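Local coordinates for oligopeptide ABC transporter, periplasmic oligopeptide-binding protein, putative (Thermotoga maritima MSB8, PDB 5IPW), which probably binds oligopeptides in the periplasm and hands them to an ABC transporter for uptake, at residues 334-347 against 485-498. Numbering follows the deposited sequence.
Sequences ANGSASRISLNYAH and GDFDAMVWNMDRAA
R340 and W492 form a hydrogen-bonded pair between antiparallel strands 340-343 and 489-494, neighbours in a mixed five-stranded sheet consistent with a lobe of the periplasmic binding protein fold, and the end of the arginine side chain turns in toward the partner strand. R340 CB sits 3.8 Å from W492 O; CG lies between the backbone N and the carbonyl carbon (chi1 50°) and the chain bends at chi2, carrying CG and CD past that oxygen. NE of R340 reaches N493 O at 3.0 Å, in the guanidinium plane but above the carbonyl's plane; NH2 adds a weak bond there. CZ meets W492 CB, which lies over one guanidinium face. NH2 also makes a salt bridge to D516, beyond both strands. Replacing R340 by an alanine would remove NE and NH2 and is likely to leave D516 without this positive charge and N493 O without its side-chain donor.

On the face carrying I341 and L343, A489 CB takes I341 CD1 at 3.6 Å, and helix 448-462 packs against I341 and V491. Past strand 340-343, N344 lays its amide on the F487 ring, planes 16° apart, while ND2 gives F487 O a straight 2.7 Å bond. H347 NE2 meets the anti lone pair of D488 OD1 at 2.6 Å, ring and carboxylate nearly coplanar; D488 OD2 accepts from T442 N. One face of the pair is thus apolar; on the other, beside S342, R340 bridges a backbone carbonyl and a carboxylate, while N344 and H347 fix the loop entering strand 489-494 by a stack and two straight bonds.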
# COMPACT_ATOMS: atom_id res chain seq x y z
N ALA A 334 -4.22 6.13 3.85
CA ALA A 334 -2.90 6.11 4.47
C ALA A 334 -2.09 7.35 4.11
O ALA A 334 -0.92 7.24 3.71
CB ALA A 334 -2.16 4.85 4.07
N ASN A 335 -2.70 8.52 4.24
CA ASN A 335 -1.98 9.76 4.00
C ASN A 335 -1.73 10.54 5.29
O ASN A 335 -2.65 10.79 6.06
CB ASN A 335 -2.65 10.62 2.93
CG ASN A 335 -4.12 10.87 3.20
OD1 ASN A 335 -4.55 10.96 4.35
ND2 ASN A 335 -4.89 11.00 2.13
N GLY A 336 -0.47 10.89 5.52
CA GLY A 336 -0.08 11.67 6.69
C GLY A 336 -0.60 13.10 6.65
O GLY A 336 -0.64 13.78 7.68
N SER A 337 -0.98 13.55 5.46
CA SER A 337 -1.68 14.80 5.28
C SER A 337 -2.37 14.80 3.94
O SER A 337 -1.87 14.22 2.98
CB SER A 337 -0.69 15.96 5.33
OG SER A 337 -1.29 17.12 4.78
N ALA A 338 -3.51 15.45 3.87
CA ALA A 338 -4.19 15.65 2.60
C ALA A 338 -3.57 16.82 1.82
O ALA A 338 -3.73 16.91 0.60
CB ALA A 338 -5.67 15.92 2.83
N SER A 339 -2.87 17.71 2.53
CA SER A 339 -2.28 18.90 1.90
C SER A 339 -1.19 19.52 2.76
O SER A 339 -1.49 20.29 3.66
CB SER A 339 -3.37 19.93 1.60
OG SER A 339 -2.86 21.01 0.83
N ARG A 340 0.06 19.16 2.47
CA ARG A 340 1.22 19.68 3.20
C ARG A 340 2.04 20.63 2.34
O ARG A 340 1.80 20.77 1.15
CB ARG A 340 2.09 18.54 3.75
CG ARG A 340 2.50 17.45 2.77
CD ARG A 340 3.65 17.81 1.84
NE ARG A 340 3.99 16.68 0.97
CZ ARG A 340 5.15 16.48 0.36
NH1 ARG A 340 6.16 17.34 0.47
NH2 ARG A 340 5.31 15.39 -0.39
N ILE A 341 3.02 21.29 2.97
CA ILE A 341 3.88 22.25 2.29
C ILE A 341 5.34 22.07 2.71
O ILE A 341 5.64 21.68 3.84
CB ILE A 341 3.45 23.71 2.58
CG1 ILE A 341 4.14 24.69 1.63
CG2 ILE A 341 3.74 24.10 4.03
CD1 ILE A 341 3.62 26.11 1.75
N SER A 342 6.23 22.32 1.76
CA SER A 342 7.64 22.44 2.07
C SER A 342 8.13 23.76 1.48
O SER A 342 7.68 24.18 0.41
CB SER A 342 8.45 21.24 1.56
OG SER A 342 8.04 20.84 0.27
N LEU A 343 9.01 24.43 2.20
CA LEU A 343 9.61 25.66 1.72
C LEU A 343 10.85 25.31 0.91
O LEU A 343 11.40 24.22 1.05
CB LEU A 343 9.99 26.57 2.89
CG LEU A 343 8.88 26.87 3.91
CD1 LEU A 343 9.48 27.49 5.16
CD2 LEU A 343 7.81 27.77 3.31
N ASN A 344 11.27 26.22 0.04
CA ASN A 344 12.43 25.97 -0.80
C ASN A 344 13.71 26.21 0.01
O ASN A 344 14.17 27.34 0.14
CB ASN A 344 12.37 26.85 -2.05
CG ASN A 344 13.42 26.48 -3.08
OD1 ASN A 344 14.36 25.75 -2.79
ND2 ASN A 344 13.26 27.00 -4.29
N TYR A 345 14.30 25.14 0.53
CA TYR A 345 15.47 25.25 1.41
C TYR A 345 16.78 25.36 0.64
O TYR A 345 17.86 25.44 1.23
CB TYR A 345 15.51 24.07 2.38
CG TYR A 345 14.17 23.83 3.03
CD1 TYR A 345 13.63 24.77 3.89
CD2 TYR A 345 13.43 22.69 2.75
CE1 TYR A 345 12.40 24.57 4.47
CE2 TYR A 345 12.19 22.48 3.33
CZ TYR A 345 11.68 23.42 4.19
OH TYR A 345 10.45 23.22 4.76
N ALA A 346 16.68 25.34 -0.69
CA ALA A 346 17.78 25.71 -1.57
C ALA A 346 17.42 26.98 -2.37
O ALA A 346 17.95 27.20 -3.44
CB ALA A 346 18.11 24.56 -2.51
N HIS A 347 16.56 27.82 -1.81
CA HIS A 347 16.09 29.03 -2.49
C HIS A 347 17.24 29.88 -3.04
O HIS A 347 18.24 30.08 -2.36
CB HIS A 347 15.28 29.91 -1.54
CG HIS A 347 14.24 30.73 -2.24
ND1 HIS A 347 14.56 31.75 -3.10
CD2 HIS A 347 12.89 30.66 -2.22
CE1 HIS A 347 13.45 32.29 -3.57
NE2 HIS A 347 12.42 31.64 -3.05
N GLY A 485 13.80 24.57 -9.51
CA GLY A 485 14.04 25.27 -8.25
C GLY A 485 13.38 26.64 -8.23
O GLY A 485 13.72 27.49 -7.41
N ASP A 486 12.43 26.84 -9.14
CA ASP A 486 11.79 28.14 -9.35
C ASP A 486 10.50 28.20 -8.54
O ASP A 486 9.40 28.17 -9.09
CB ASP A 486 11.51 28.37 -10.85
CG ASP A 486 11.13 29.82 -11.17
OD1 ASP A 486 10.83 30.60 -10.24
OD2 ASP A 486 11.13 30.17 -12.36
N PHE A 487 10.67 28.28 -7.23
CA PHE A 487 9.54 28.39 -6.32
C PHE A 487 10.01 28.81 -4.94
O PHE A 487 11.18 28.62 -4.58
CB PHE A 487 8.77 27.05 -6.25
CG PHE A 487 9.58 25.92 -5.69
CD1 PHE A 487 10.41 25.17 -6.50
CD2 PHE A 487 9.53 25.62 -4.34
CE1 PHE A 487 11.16 24.13 -5.98
CE2 PHE A 487 10.28 24.58 -3.81
CZ PHE A 487 11.10 23.84 -4.63
N ASP A 488 9.09 29.37 -4.17
CA ASP A 488 9.30 29.65 -2.76
C ASP A 488 8.82 28.47 -1.92
O ASP A 488 9.52 28.00 -1.02
CB ASP A 488 8.53 30.91 -2.35
CG ASP A 488 8.83 32.10 -3.24
OD1 ASP A 488 10.00 32.27 -3.60
OD2 ASP A 488 7.90 32.86 -3.58
N ALA A 489 7.61 28.01 -2.22
CA ALA A 489 7.01 26.90 -1.49
C ALA A 489 6.06 26.07 -2.38
O ALA A 489 5.30 26.62 -3.18
CB ALA A 489 6.28 27.41 -0.27
N MET A 490 6.13 24.75 -2.19
CA MET A 490 5.33 23.78 -2.94
C MET A 490 4.43 22.98 -1.99
O MET A 490 4.92 22.44 -0.98
CB MET A 490 6.25 22.77 -3.64
CG MET A 490 7.07 23.32 -4.79
SD MET A 490 6.07 23.55 -6.26
CE MET A 490 7.32 23.81 -7.50
N VAL A 491 3.14 22.89 -2.31
CA VAL A 491 2.25 22.01 -1.56
C VAL A 491 1.96 20.72 -2.34
O VAL A 491 1.84 20.72 -3.58
CB VAL A 491 0.92 22.68 -1.09
CG1 VAL A 491 1.13 24.17 -0.79
CG2 VAL A 491 -0.21 22.48 -2.08
N TRP A 492 1.85 19.63 -1.59
CA TRP A 492 1.49 18.33 -2.14
C TRP A 492 0.88 17.53 -1.01
O TRP A 492 1.10 17.84 0.17
CB TRP A 492 2.74 17.62 -2.66
CG TRP A 492 2.48 16.45 -3.57
CD1 TRP A 492 2.65 15.12 -3.28
CD2 TRP A 492 2.04 16.51 -4.92
NE1 TRP A 492 2.34 14.35 -4.37
CE2 TRP A 492 1.96 15.18 -5.40
CE3 TRP A 492 1.71 17.55 -5.79
CZ2 TRP A 492 1.56 14.88 -6.69
CZ3 TRP A 492 1.31 17.25 -7.07
CH2 TRP A 492 1.23 15.92 -7.51
N ASN A 493 0.11 16.50 -1.35
CA ASN A 493 -0.41 15.58 -0.34
C ASN A 493 0.74 14.77 0.22
O ASN A 493 1.89 14.94 -0.18
CB ASN A 493 -1.48 14.66 -0.92
CG ASN A 493 -0.95 13.73 -1.99
OD1 ASN A 493 -0.02 12.95 -1.76
ND2 ASN A 493 -1.53 13.80 -3.18
N MET A 494 0.44 13.88 1.16
CA MET A 494 1.44 12.97 1.67
C MET A 494 0.83 11.60 1.87
O MET A 494 0.64 11.14 2.99
CB MET A 494 2.00 13.51 2.98
CG MET A 494 3.22 12.76 3.49
SD MET A 494 3.29 12.82 5.28
CE MET A 494 4.78 11.88 5.57
N ASP A 495 0.53 10.94 0.76
CA ASP A 495 0.01 9.56 0.79
C ASP A 495 1.14 8.57 1.06
O ASP A 495 2.28 8.96 1.26
CB ASP A 495 -0.74 9.22 -0.51
CG ASP A 495 0.06 9.53 -1.76
OD1 ASP A 495 1.26 9.85 -1.66
OD2 ASP A 495 -0.53 9.46 -2.87
N ARG A 496 0.79 7.29 1.11
CA ARG A 496 1.76 6.23 1.38
C ARG A 496 2.52 6.49 2.67
O ARG A 496 3.74 6.42 2.70
CB ARG A 496 2.72 6.05 0.20
CG ARG A 496 2.01 5.84 -1.13
CD ARG A 496 2.99 5.52 -2.24
NE ARG A 496 2.48 5.97 -3.54
CZ ARG A 496 2.67 7.19 -4.06
NH1 ARG A 496 3.35 8.13 -3.40
NH2 ARG A 496 2.16 7.48 -5.25
N ALA A 497 1.77 6.78 3.72
CA ALA A 497 2.34 7.07 5.03
C ALA A 497 1.99 5.99 6.06
O ALA A 497 1.84 6.28 7.25
CB ALA A 497 1.85 8.43 5.51
N ALA A 498 1.85 4.74 5.60
CA ALA A 498 1.71 3.59 6.49
C ALA A 498 2.97 2.74 6.36
O ALA A 498 3.69 2.53 7.34
CB ALA A 498 0.48 2.78 6.13